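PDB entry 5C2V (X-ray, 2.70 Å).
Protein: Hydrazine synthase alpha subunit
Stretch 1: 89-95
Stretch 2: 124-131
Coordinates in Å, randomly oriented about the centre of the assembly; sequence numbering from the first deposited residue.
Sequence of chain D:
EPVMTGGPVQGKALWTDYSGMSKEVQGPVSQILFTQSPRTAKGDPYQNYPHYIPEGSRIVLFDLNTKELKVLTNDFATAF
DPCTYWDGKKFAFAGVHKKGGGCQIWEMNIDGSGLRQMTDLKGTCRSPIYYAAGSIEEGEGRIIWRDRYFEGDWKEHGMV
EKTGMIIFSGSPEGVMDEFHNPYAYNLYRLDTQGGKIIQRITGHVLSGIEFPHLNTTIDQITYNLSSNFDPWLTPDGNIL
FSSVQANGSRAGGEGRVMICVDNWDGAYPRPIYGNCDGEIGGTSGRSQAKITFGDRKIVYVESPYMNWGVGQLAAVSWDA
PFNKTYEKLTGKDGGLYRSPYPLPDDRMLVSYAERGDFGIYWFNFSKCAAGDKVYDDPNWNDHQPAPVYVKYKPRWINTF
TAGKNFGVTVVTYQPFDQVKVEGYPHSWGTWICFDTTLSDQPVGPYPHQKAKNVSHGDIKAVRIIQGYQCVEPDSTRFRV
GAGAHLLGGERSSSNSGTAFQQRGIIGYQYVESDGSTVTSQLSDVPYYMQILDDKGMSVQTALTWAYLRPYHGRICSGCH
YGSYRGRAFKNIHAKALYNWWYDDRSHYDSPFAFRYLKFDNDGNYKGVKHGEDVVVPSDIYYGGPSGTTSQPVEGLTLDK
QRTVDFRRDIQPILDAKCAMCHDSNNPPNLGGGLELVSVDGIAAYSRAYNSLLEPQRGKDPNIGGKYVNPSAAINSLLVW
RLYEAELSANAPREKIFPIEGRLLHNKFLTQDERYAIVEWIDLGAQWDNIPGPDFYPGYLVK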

# COMPACT_ATOMS: atom_id res chain seq x y z
N LYS D 89 -27.33 39.45 1.76
CA LYS D 89 -27.91 40.24 2.85
C LYS D 89 -28.23 39.39 4.08
O LYS D 89 -28.67 39.92 5.11
CB LYS D 89 -29.17 40.96 2.37
CG LYS D 89 -28.91 41.98 1.28
CD LYS D 89 -27.88 43.00 1.74
CE LYS D 89 -27.30 43.76 0.56
NZ LYS D 89 -28.36 44.38 -0.29
N LYS D 90 -28.01 38.09 3.99
CA LYS D 90 -28.26 37.18 5.11
C LYS D 90 -27.41 35.92 4.98
O LYS D 90 -26.88 35.63 3.91
CB LYS D 90 -29.74 36.82 5.19
CG LYS D 90 -30.11 35.53 4.47
CD LYS D 90 -31.58 35.17 4.67
CE LYS D 90 -31.90 33.82 4.04
NZ LYS D 90 -33.33 33.46 4.20
N PHE D 91 -27.28 35.18 6.08
CA PHE D 91 -26.52 33.94 6.06
C PHE D 91 -27.07 32.90 7.03
O PHE D 91 -27.83 33.22 7.95
CB PHE D 91 -25.04 34.21 6.37
CG PHE D 91 -24.79 34.64 7.79
CD1 PHE D 91 -24.41 33.71 8.75
CD2 PHE D 91 -24.92 35.97 8.16
CE1 PHE D 91 -24.17 34.11 10.05
CE2 PHE D 91 -24.68 36.36 9.46
CZ PHE D 91 -24.31 35.43 10.40
N ALA D 92 -26.68 31.65 6.81
CA ALA D 92 -27.06 30.54 7.68
C ALA D 92 -25.82 29.97 8.36
O ALA D 92 -24.71 30.09 7.84
CB ALA D 92 -27.79 29.46 6.90
N PHE D 93 -26.02 29.35 9.52
CA PHE D 93 -24.89 28.83 10.29
C PHE D 93 -25.32 27.75 11.27
O PHE D 93 -26.50 27.42 11.39
CB PHE D 93 -24.20 29.97 11.03
CG PHE D 93 -25.07 30.66 12.05
CD1 PHE D 93 -25.97 31.63 11.67
CD2 PHE D 93 -24.97 30.33 13.40
CE1 PHE D 93 -26.77 32.27 12.61
CE2 PHE D 93 -25.77 30.96 14.34
CZ PHE D 93 -26.66 31.93 13.94
N ALA D 94 -24.33 27.20 11.98
CA ALA D 94 -24.58 26.26 13.06
C ALA D 94 -24.27 26.94 14.38
O ALA D 94 -23.27 27.64 14.50
CB ALA D 94 -23.74 25.01 12.88
N GLY D 95 -25.13 26.74 15.37
CA GLY D 95 -24.95 27.42 16.64
C GLY D 95 -25.54 26.76 17.86
O GLY D 95 -26.47 25.95 17.76
N THR D 124 -26.79 16.62 16.61
CA THR D 124 -25.94 17.73 16.21
C THR D 124 -26.14 18.11 14.74
O THR D 124 -26.36 17.24 13.90
CB THR D 124 -24.45 17.40 16.44
OG1 THR D 124 -24.28 16.82 17.74
CG2 THR D 124 -23.58 18.64 16.32
N CYS D 125 -26.06 19.41 14.44
CA CYS D 125 -26.20 19.90 13.07
C CYS D 125 -25.11 20.92 12.73
O CYS D 125 -24.75 21.75 13.57
CB CYS D 125 -27.57 20.53 12.85
SG CYS D 125 -28.97 19.50 13.32
N ARG D 126 -24.59 20.86 11.50
CA ARG D 126 -23.61 21.84 11.05
C ARG D 126 -23.47 21.90 9.53
O ARG D 126 -24.09 21.13 8.79
CB ARG D 126 -22.24 21.54 11.67
CG ARG D 126 -21.68 20.16 11.33
CD ARG D 126 -20.31 19.96 11.96
NE ARG D 126 -19.35 20.97 11.52
CZ ARG D 126 -18.47 20.79 10.54
NH1 ARG D 126 -18.43 19.63 9.90
NH2 ARG D 126 -17.64 21.76 10.21
N SER D 127 -22.63 22.84 9.08
CA SER D 127 -22.37 23.12 7.67
C SER D 127 -23.62 23.23 6.79
O SER D 127 -23.80 22.45 5.86
CB SER D 127 -21.45 22.04 7.09
OG SER D 127 -20.18 22.07 7.72
N PRO D 128 -24.51 24.20 7.09
CA PRO D 128 -25.68 24.41 6.24
C PRO D 128 -25.33 25.18 4.96
O PRO D 128 -24.45 26.04 4.98
CB PRO D 128 -26.60 25.24 7.13
CG PRO D 128 -25.67 26.04 7.97
CD PRO D 128 -24.45 25.17 8.20
N ILE D 129 -26.01 24.86 3.86
CA ILE D 129 -25.87 25.61 2.62
C ILE D 129 -27.23 25.84 1.98
O ILE D 129 -28.18 25.08 2.23
CB ILE D 129 -24.95 24.90 1.59
CG1 ILE D 129 -25.50 23.52 1.25
CG2 ILE D 129 -23.52 24.81 2.11
CD1 ILE D 129 -24.75 22.82 0.14
N TYR D 130 -27.33 26.88 1.16
CA TYR D 130 -28.57 27.16 0.45
C TYR D 130 -28.56 26.52 -0.93
O TYR D 130 -27.60 26.65 -1.68
CB TYR D 130 -28.80 28.67 0.32
CG TYR D 130 -29.09 29.36 1.63
CD1 TYR D 130 -30.26 29.12 2.32
CD2 TYR D 130 -28.19 30.27 2.17
CE1 TYR D 130 -30.53 29.76 3.52
CE2 TYR D 130 -28.45 30.92 3.36
CZ TYR D 130 -29.62 30.65 4.03
OH TYR D 130 -29.89 31.29 5.22
N TYR D 131 -29.63 25.81 -1.24
CA TYR D 131 -29.83 25.24 -2.56
C TYR D 131 -31.14 25.76 -3.10
O TYR D 131 -32.19 25.49 -2.54
CB TYR D 131 -29.83 23.71 -2.51
CG TYR D 131 -29.94 23.06 -3.87
CD1 TYR D 131 -28.92 23.16 -4.80
CD2 TYR D 131 -31.08 22.34 -4.22
CE1 TYR D 131 -29.02 22.56 -6.04
CE2 TYR D 131 -31.19 21.73 -5.46
CZ TYR D 131 -30.15 21.85 -6.36
OH TYR D 131 -30.25 21.25 -7.60

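This is a small van der Waals contact between two nearly antiparallel strands, in which two alanines and the end of a lysine meet a proline, a tyrosine and some main chain, with no hydrogen bond between the strands. Strands 90-95 and 124-131 run at 169° to each other, and their axes come no closer than 5.8 Å. The register pairs Ala 94 with Arg 126, CA to CA 5.0 Å, and Phe 93 with Pro 128, CA to CA 6.0 Å. In all, 335 Å² is buried, counting both sides.

The first strand works by alternation. Ala 92 and Ala 94 point toward the second strand, while Phe 91 and Phe 93 point away, so the bulky rings are kept out of the gap and the methyl groups face it. The second strand answers with the same two-residue rhythm: Pro 128 and Tyr 130 point toward the first strand, and Ser 127 and Ile 129 point away.

Ala 92 is the hub. Its CB lies 3.6 Å from CZ and 3.3 Å from OH of Tyr 130, and 4.2 Å from CG of Pro 128, so one methyl packs against both ring partners. Pro 128 also reaches the backbone, its CG sitting 3.7 Å from N of Phe 93. A proline suits this place because its compact ring supplies apolar surface, and no hydrogen bond between these strands calls for the amide hydrogen it lacks.

At the next position that points toward the second strand, Ala 94 meets mostly main chain. Its CB is 3.5 Å from O of Cys 125 and 3.7 Å from CA of Arg 126, a close fit, with little room between this methyl and the opposing main chain. Arg 126 contributes its base, with its CB 4.0 Å from CB of Ala 94, while the end of its side chain leads away and NH2 is hydrogen-bonded elsewhere in the structure.

Tyr 130 gives up more area than any other residue here, 85 Å². With chi1 at -68° (m), its side chain reaches across toward the first strand, nearly at right angles to it, and brings OH to 3.7 Å from C of Phe 91, which lies at the ring edge, and to 3.4 Å from CE of Lys 90. That lysine starts sideways, but its extended chain comes nearer at its end, lending methylene surface. Its NZ and the tyrosine OH both find hydrogen bonds elsewhere, so the hydroxyl can rest against carbon here, its hydrogen bonding met elsewhere.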